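Local coordinates for protein R.Pab1 family restriction endonuclease (Campylobacter coli, PDB 7CFA) that acts as a restriction DNA glycosylase, probably removing a base from its recognition sequence as R.PabI-type relatives do, so that the DNA can then be cut, at residues I41-N44 with V45-V49; N96-G99 with I100-F103; R191-E194 with S195-G199; N207-I210 with F211-M214. The protein carries 2 engineered substitutions. All coordinates share one frame; numbering follows the deposited sequence.

Interaction 1: I41-N44 with V45-V49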
# COMPACT_ATOMS: atom_id res chain seq x y z
N ILE A 41 2.28 -23.18 -13.16
CA ILE A 41 2.76 -21.83 -13.40
C ILE A 41 4.25 -21.86 -13.74
O ILE A 41 5.10 -21.79 -12.85
CB ILE A 41 2.50 -20.92 -12.18
CG1 ILE A 41 1.03 -21.02 -11.77
CG2 ILE A 41 2.86 -19.48 -12.50
CD1 ILE A 41 0.67 -20.18 -10.56
N ASN A 42 4.56 -21.97 -15.03
CA ASN A 42 5.95 -22.05 -15.47
C ASN A 42 6.63 -20.69 -15.42
O ASN A 42 6.02 -19.66 -15.73
CB ASN A 42 6.02 -22.61 -16.89
CG ASN A 42 5.62 -24.07 -16.97
OD1 ASN A 42 5.94 -24.86 -16.08
ND2 ASN A 42 4.91 -24.43 -18.04
N ILE A 43 7.90 -20.70 -15.04
CA ILE A 43 8.71 -19.50 -14.93
C ILE A 43 9.33 -19.19 -16.28
O ILE A 43 9.91 -20.07 -16.93
CB ILE A 43 9.79 -19.68 -13.85
CG1 ILE A 43 9.15 -19.82 -12.47
CG2 ILE A 43 10.79 -18.52 -13.89
CD1 ILE A 43 8.39 -18.59 -12.02
N ASN A 44 9.21 -17.94 -16.71
CA ASN A 44 9.82 -17.46 -17.95
C ASN A 44 10.82 -16.35 -17.62
O ASN A 44 11.11 -16.06 -16.46
CB ASN A 44 8.74 -16.99 -18.93
CG ASN A 44 7.80 -15.98 -18.32
OD1 ASN A 44 8.18 -14.83 -18.08
ND2 ASN A 44 6.56 -16.39 -18.08
N VAL A 45 11.34 -15.70 -18.67
CA VAL A 45 12.37 -14.69 -18.49
C VAL A 45 11.84 -13.42 -17.84
O VAL A 45 12.63 -12.62 -17.33
CB VAL A 45 13.03 -14.36 -19.84
CG1 VAL A 45 13.72 -15.58 -20.40
CG2 VAL A 45 11.98 -13.84 -20.82
N LYS A 46 10.53 -13.22 -17.84
CA LYS A 46 9.94 -12.02 -17.25
C LYS A 46 9.65 -12.16 -15.76
O LYS A 46 9.30 -11.17 -15.12
CB LYS A 46 8.65 -11.65 -18.00
CG LYS A 46 8.88 -11.22 -19.44
CD LYS A 46 7.57 -10.89 -20.13
CE LYS A 46 7.80 -10.49 -21.58
NZ LYS A 46 6.52 -10.18 -22.28
N HIS A 47 9.79 -13.36 -15.20
CA HIS A 47 9.57 -13.55 -13.77
C HIS A 47 10.77 -13.04 -12.99
O HIS A 47 11.91 -13.44 -13.24
CB HIS A 47 9.30 -15.02 -13.46
CG HIS A 47 7.91 -15.46 -13.78
ND1 HIS A 47 7.57 -16.04 -14.99
CD2 HIS A 47 6.77 -15.41 -13.06
CE1 HIS A 47 6.28 -16.33 -14.99
NE2 HIS A 47 5.77 -15.95 -13.83
N TYR A 48 10.51 -12.16 -12.02
CA TYR A 48 11.54 -11.56 -11.20
C TYR A 48 11.30 -11.89 -9.73
O TYR A 48 10.17 -12.15 -9.31
CB TYR A 48 11.58 -10.04 -11.38
CG TYR A 48 12.42 -9.56 -12.54
CD1 TYR A 48 12.03 -9.81 -13.85
CD2 TYR A 48 13.59 -8.85 -12.33
CE1 TYR A 48 12.79 -9.37 -14.92
CE2 TYR A 48 14.36 -8.40 -13.39
CZ TYR A 48 13.96 -8.67 -14.68
OH TYR A 48 14.72 -8.22 -15.74
N VAL A 49 12.38 -11.87 -8.96
CA VAL A 49 12.30 -11.96 -7.50
C VAL A 49 12.27 -10.54 -6.95
O VAL A 49 13.10 -9.70 -7.34
CB VAL A 49 13.48 -12.75 -6.93
CG1 VAL A 49 13.44 -12.75 -5.41
CG2 VAL A 49 13.48 -14.17 -7.47

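Interaction 2: N96-G99 with I100-F103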
# COMPACT_ATOMS: atom_id res chain seq x y z
N ASN A 96 37.19 0.53 -0.85
CA ASN A 96 35.79 0.57 -1.27
C ASN A 96 34.89 1.06 -0.15
O ASN A 96 34.03 1.92 -0.36
CB ASN A 96 35.35 -0.82 -1.74
CG ASN A 96 36.12 -1.30 -2.96
OD1 ASN A 96 36.66 -0.50 -3.72
ND2 ASN A 96 36.18 -2.62 -3.14
N LEU A 97 35.08 0.53 1.06
CA LEU A 97 34.28 0.98 2.19
C LEU A 97 34.62 2.41 2.58
O LEU A 97 33.72 3.17 2.96
CB LEU A 97 34.49 0.04 3.38
CG LEU A 97 34.02 -1.41 3.17
CD1 LEU A 97 34.30 -2.25 4.41
CD2 LEU A 97 32.53 -1.45 2.83
N PHE A 98 35.89 2.80 2.47
CA PHE A 98 36.26 4.18 2.77
C PHE A 98 35.65 5.15 1.77
O PHE A 98 35.21 6.24 2.14
CB PHE A 98 37.78 4.33 2.80
CG PHE A 98 38.40 3.94 4.11
CD1 PHE A 98 39.23 2.84 4.20
CD2 PHE A 98 38.15 4.68 5.26
CE1 PHE A 98 39.80 2.47 5.40
CE2 PHE A 98 38.72 4.32 6.47
CZ PHE A 98 39.55 3.21 6.54
N GLY A 99 35.60 4.76 0.49
CA GLY A 99 34.98 5.61 -0.51
C GLY A 99 33.50 5.82 -0.25
O GLY A 99 32.98 6.92 -0.44
N ILE A 100 32.80 4.77 0.19
CA ILE A 100 31.40 4.93 0.56
C ILE A 100 31.27 5.78 1.82
O ILE A 100 30.36 6.60 1.95
CB ILE A 100 30.73 3.55 0.74
CG1 ILE A 100 30.88 2.72 -0.54
CG2 ILE A 100 29.26 3.71 1.09
CD1 ILE A 100 30.27 1.34 -0.44
N LYS A 101 32.20 5.61 2.76
CA LYS A 101 32.16 6.39 4.00
C LYS A 101 32.33 7.88 3.72
O LYS A 101 31.55 8.70 4.20
CB LYS A 101 33.25 5.89 4.96
CG LYS A 101 33.33 6.68 6.26
CD LYS A 101 34.44 6.14 7.15
CE LYS A 101 34.61 6.98 8.40
NZ LYS A 101 35.70 6.46 9.27
N ASN A 102 33.35 8.24 2.93
CA ASN A 102 33.56 9.65 2.60
C ASN A 102 32.41 10.21 1.78
O ASN A 102 32.07 11.39 1.91
CB ASN A 102 34.89 9.83 1.87
CG ASN A 102 36.08 9.52 2.74
OD1 ASN A 102 36.03 9.65 3.96
ND2 ASN A 102 37.18 9.10 2.12
N PHE A 103 31.80 9.39 0.92
CA PHE A 103 30.66 9.84 0.13
C PHE A 103 29.47 10.16 1.01
O PHE A 103 28.80 11.18 0.81
CB PHE A 103 30.30 8.79 -0.91
CG PHE A 103 28.98 9.05 -1.61
CD1 PHE A 103 28.91 9.95 -2.65
CD2 PHE A 103 27.83 8.38 -1.21
CE1 PHE A 103 27.70 10.19 -3.29
CE2 PHE A 103 26.63 8.62 -1.84
CZ PHE A 103 26.56 9.52 -2.89

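Interaction 3: R191-E194 with S195-G199. Engineered in segment 191-194: S192 (natural residue Cys).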
# COMPACT_ATOMS: atom_id res chain seq x y z
N ARG A 191 9.98 -23.78 -16.20
CA ARG A 191 9.66 -24.77 -15.18
C ARG A 191 8.88 -24.09 -14.06
O ARG A 191 9.16 -22.94 -13.71
CB ARG A 191 10.93 -25.43 -14.62
CG ARG A 191 10.65 -26.47 -13.54
CD ARG A 191 11.92 -27.17 -13.08
NE ARG A 191 12.84 -26.27 -12.38
CZ ARG A 191 12.79 -26.02 -11.08
NH1 ARG A 191 11.87 -26.59 -10.32
NH2 ARG A 191 13.68 -25.20 -10.53
N SER A 192 7.91 -24.81 -13.50
CA SER A 192 7.14 -24.30 -12.38
C SER A 192 7.90 -24.51 -11.07
O SER A 192 8.71 -25.43 -10.94
CB SER A 192 5.78 -24.99 -12.30
OG SER A 192 5.92 -26.39 -12.08
N ILE A 193 7.64 -23.63 -10.11
CA ILE A 193 8.31 -23.70 -8.82
C ILE A 193 7.59 -24.71 -7.94
O ILE A 193 6.37 -24.63 -7.75
CB ILE A 193 8.36 -22.31 -8.16
CG1 ILE A 193 9.01 -21.30 -9.09
CG2 ILE A 193 9.12 -22.38 -6.84
CD1 ILE A 193 9.11 -19.90 -8.51
N GLU A 194 8.34 -25.67 -7.40
CA GLU A 194 7.77 -26.67 -6.53
C GLU A 194 7.41 -26.07 -5.18
O GLU A 194 7.84 -24.96 -4.82
CB GLU A 194 8.74 -27.84 -6.35
CG GLU A 194 9.15 -28.51 -7.65
CD GLU A 194 10.15 -29.64 -7.43
OE1 GLU A 194 10.56 -29.85 -6.27
OE2 GLU A 194 10.52 -30.30 -8.42
N SER A 195 6.60 -26.81 -4.42
CA SER A 195 6.15 -26.34 -3.12
C SER A 195 7.33 -26.28 -2.15
O SER A 195 8.13 -27.22 -2.07
CB SER A 195 5.07 -27.26 -2.56
OG SER A 195 4.59 -26.79 -1.31
N LYS A 196 7.44 -25.16 -1.43
CA LYS A 196 8.48 -24.94 -0.43
C LYS A 196 9.87 -24.90 -1.05
O LYS A 196 10.87 -24.99 -0.33
CB LYS A 196 8.44 -26.00 0.67
CG LYS A 196 7.11 -26.09 1.41
CD LYS A 196 7.16 -27.18 2.48
CE LYS A 196 5.81 -27.34 3.19
NZ LYS A 196 5.87 -28.43 4.21
N GLU A 197 9.96 -24.77 -2.37
CA GLU A 197 11.25 -24.78 -3.05
C GLU A 197 12.02 -23.50 -2.74
O GLU A 197 11.45 -22.41 -2.68
CB GLU A 197 11.07 -24.94 -4.56
CG GLU A 197 12.39 -25.12 -5.31
CD GLU A 197 12.21 -25.37 -6.79
OE1 GLU A 197 11.05 -25.38 -7.26
OE2 GLU A 197 13.23 -25.54 -7.49
N LYS A 198 13.32 -23.65 -2.55
CA LYS A 198 14.20 -22.53 -2.24
C LYS A 198 15.03 -22.16 -3.47
O LYS A 198 15.47 -23.04 -4.22
CB LYS A 198 15.13 -22.88 -1.08
CG LYS A 198 14.42 -23.26 0.20
CD LYS A 198 13.67 -22.08 0.79
CE LYS A 198 13.03 -22.45 2.12
NZ LYS A 198 14.05 -22.91 3.10
N GLY A 199 15.21 -20.87 -3.67
CA GLY A 199 16.12 -20.36 -4.68
C GLY A 199 17.40 -19.88 -4.04
O GLY A 199 17.39 -19.38 -2.91

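Interaction 4: N207-I210 with F211-M214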
# COMPACT_ATOMS: atom_id res chain seq x y z
N ASN A 207 29.96 -10.26 -8.45
CA ASN A 207 28.78 -9.42 -8.29
C ASN A 207 28.68 -8.79 -6.91
O ASN A 207 27.61 -8.29 -6.54
CB ASN A 207 27.49 -10.22 -8.59
CG ASN A 207 27.32 -11.42 -7.67
OD1 ASN A 207 27.99 -11.55 -6.64
ND2 ASN A 207 26.39 -12.30 -8.03
N ILE A 208 29.77 -8.80 -6.13
CA ILE A 208 29.70 -8.26 -4.78
C ILE A 208 29.52 -6.74 -4.80
O ILE A 208 28.88 -6.18 -3.90
CB ILE A 208 30.95 -8.66 -3.97
CG1 ILE A 208 30.85 -8.16 -2.53
CG2 ILE A 208 32.22 -8.14 -4.63
CD1 ILE A 208 29.62 -8.66 -1.79
N ASN A 209 30.04 -6.06 -5.83
CA ASN A 209 29.92 -4.61 -5.88
C ASN A 209 28.48 -4.15 -6.05
O ASN A 209 28.18 -2.99 -5.76
CB ASN A 209 30.78 -4.05 -7.01
CG ASN A 209 32.24 -3.92 -6.61
OD1 ASN A 209 32.65 -2.91 -6.05
ND2 ASN A 209 33.03 -4.95 -6.90
N ILE A 210 27.59 -5.03 -6.51
CA ILE A 210 26.16 -4.71 -6.51
C ILE A 210 25.68 -4.44 -5.09
O ILE A 210 24.93 -3.49 -4.84
CB ILE A 210 25.37 -5.84 -7.18
CG1 ILE A 210 25.74 -5.95 -8.66
CG2 ILE A 210 23.87 -5.63 -7.00
CD1 ILE A 210 25.14 -7.14 -9.35
N PHE A 211 26.10 -5.28 -4.15
CA PHE A 211 25.67 -5.09 -2.76
C PHE A 211 26.37 -3.90 -2.12
O PHE A 211 25.79 -3.25 -1.24
CB PHE A 211 25.92 -6.38 -1.98
CG PHE A 211 25.15 -7.56 -2.52
CD1 PHE A 211 25.68 -8.33 -3.55
CD2 PHE A 211 23.90 -7.88 -2.03
CE1 PHE A 211 24.98 -9.40 -4.07
CE2 PHE A 211 23.19 -8.95 -2.54
CZ PHE A 211 23.73 -9.71 -3.57
N LEU A 212 27.58 -3.57 -2.57
CA LEU A 212 28.24 -2.36 -2.08
C LEU A 212 27.53 -1.11 -2.57
O LEU A 212 27.35 -0.15 -1.80
CB LEU A 212 29.71 -2.34 -2.52
CG LEU A 212 30.66 -3.26 -1.75
CD1 LEU A 212 32.04 -3.25 -2.39
CD2 LEU A 212 30.75 -2.85 -0.29
N GLU A 213 27.13 -1.08 -3.84
CA GLU A 213 26.36 0.05 -4.34
C GLU A 213 25.00 0.15 -3.67
O GLU A 213 24.46 1.26 -3.51
CB GLU A 213 26.19 -0.05 -5.86
CG GLU A 213 27.49 0.12 -6.63
CD GLU A 213 27.28 0.17 -8.13
OE1 GLU A 213 26.12 0.11 -8.58
OE2 GLU A 213 28.29 0.26 -8.87
N MET A 214 24.43 -0.98 -3.26
CA MET A 214 23.14 -0.95 -2.57
C MET A 214 23.29 -0.39 -1.16
O MET A 214 22.40 0.32 -0.67
CB MET A 214 22.54 -2.35 -2.52
CG MET A 214 21.05 -2.38 -2.25
SD MET A 214 20.46 -4.07 -2.06
CE MET A 214 21.37 -4.88 -3.36

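Interaction 1: I41-N44 with V45-V49
N44 and H47 are the first and last residues of a type I beta turn, in which H47 N bonds back to N44 O (3.3 Å). A second bond ties the same two residues: the backbone N-H of N44 points at H47 ND1 (3.0 Å), its nitrogen tilted from the imidazole plane. This bond is almost straight, at 178°. Histidine suits the place because its ring nitrogen can accept the backbone N-H of the first residue of the turn.

The side chain of N44 adds a third bond to the turn. With CG tucked between the backbone N and the carbonyl carbon (chi1 54°), OD1 reaches over to K46 N (2.9 Å), which lies in the plane of the side-chain carbonyl on a lone pair. This is an Asx turn superposed on the beta turn, and asparagine is a natural choice for it. The other half of the amide, ND2, lies beside the imidazole and comes within 3.1 Å of H47 CE1, the two planes being 48° apart. I43 covers one face of the same ring: its CG1-CD1 arm is long enough to bring CD1 to 3.8 Å from the H47 ring centroid, a CH-pi contact in which an apolar methyl suits an aromatic face. The buried imidazole is therefore held by a bond near its rim and an apolar methyl over one face.

The turn links two sheets. Strand 42-43 pairs with strand 191-192, where I43 also packs on I193, whereas strand 47-51 runs between strands 21-27 and 166-175 of the large antiparallel sheet.

Interaction 2: N96-G99 with I100-F103
I100 and N96 meet where the CG1 methylene of I100 lies against the carbonyl N96 O, 3.3 Å away, on the same carbonyl that receives I100 N. One residue on, K101 rests CB on L97 O (3.4 Å), and F103 does likewise with CB on G99 O. F98 and K101 are joined more loosely by their side chains: the phenyl carbon F98 CD2 stands 4.4 Å from K101 CD, approached obliquely, so the aliphatic part of the lysine runs beside the ring. K101 can do this because its chain is fully stretched, with CG turned away from the backbone N (chi1 178°), which carries the ammonium group on toward E234.

Beneath these contacts runs the i to i+4 ladder of an alpha helix, all four rungs being within helix 94-106. N102 N to F98 O is short and nearly straight (2.8 Å, 171°). K101 N to L97 O is 2.9 Å, while I100 N to N96 O, at 3.2 Å, is longer. N102 folds back over its own rung, its CG lying 3.4 Å from F98 O.

The helix is amphipathic, and its residue types follow its surroundings. L97 and I100, both buried, press on I236 and I233 of helix 223-237, and K101 NZ ends in a salt bridge with E234 on that helix. F103 forms a cation-pi pair with K216 of helix 208-219 and also packs on A128 of the second subunit.

Interaction 3: R191-E194 with S195-G199
The guanidinium of R191 and the carboxylate of E197 meet edge on, E197 CD lying in the guanidinium plane, while the two planes are turned 41° from each other. The main bond of this salt bridge joins R191 NH2 to E197 OE2 (3.1 Å), on the syn side of the carboxylate. R191 NH1 adds only weak bonds to both carboxylate oxygens. A bend at chi3 (67°) swings the guanidinium round to this meeting, where NE also bonds to N187 O and F188 provides a cation-pi partner.

The other carboxylate oxygen serves the backbone. E197 OE1 takes E194 N at 2.7 Å, nearly in line with its own C-O bond, and the CG2 methyl of I193 packs beside it at 3.6 Å. Glutamate is long enough, when extended, to reach back across the turn for both tasks. E194's own carboxylate, at 4.6 Å between E194 OE1 and E197 OE1, is a nearby like charge, which the arginine probably offsets.

All this spans a type II beta turn closed by E197 N to E194 O (3.2 Å), with K196 in the left-handed conformation (phi 65°) its third position requires. The turn leads from strand 191-192, which carries the engineered S192 and pairs with strand 42-43, into strand 198-203, the antiparallel partner of strand 8-13.

Interaction 4: N207-I210 with F211-M214
F211 and I208 are linked first through the backbone. I208 O receives L212 N at 3.2 Å and also a weak, bent bond from F211 N (126°), a shared acceptor that combines 3-10 and alpha-helical spacing. Beyond it the regular i to i+4 pattern of an alpha helix holds, with E213 N on N209 O (2.9 Å) and M214 N on I210 O (3.0 Å).

Contacts of carbon with oxygen come next. The F211 ring presents its edge to the early carbonyls, CD1 lying 3.6 Å from N207 O. Its weakly positive ring hydrogens suit such oxygens. The CG methylene of E213 rests 3.3 Å from N209 O. L212 extends a methyl to the exposed N209, whose side-chain OD1 stands 3.7 Å from L212 CD1.

Apolar pairs complete the side-chain contact. I208 CD1 approaches F211 CD1 at 4.3 Å, and the CE methyl of M214 turns back at chi3 (-41°) toward I210 CG2, 4.5 Å away; flexible methionine can make this return.

The polar ends find partners outside the two segments: N207 bonds to the backbone of E202 and S204, at the join with the preceding strand, and E213 OE1 bonds to Y144 OH. The large apolar residues lie in the interior of the fold: I208 and L212 pack on helix 79-88, while I210 and M214 press on strand 166-175, where the rings of F211 and F172 also meet, so that helix 208-219 packs on helix 79-88, the main antiparallel sheet and, through F211, strand 198-203.

How the interactions relate
The four contacts form two pairs. Interactions 1 and 3 have centres about 12 Å apart and are joined through the small sheet of strands 42-43 and 191-192, where I43 N probably hydrogen-bonds to R191 O (2.9 Å). Interactions 2 and 4, about 13 Å apart between centres, touch where two helices pack: I100 CD1 meets L212 O at 3.6 Å and L97 CD2 meets L212 CD2 at 3.9 Å. Interactions 1 and 2 lie on opposite sides of the chain's centre, about 36 Å apart between centres. Strand 198-203 leads from interaction 3 to the helix of interaction 4, tying the turn region to the helical one.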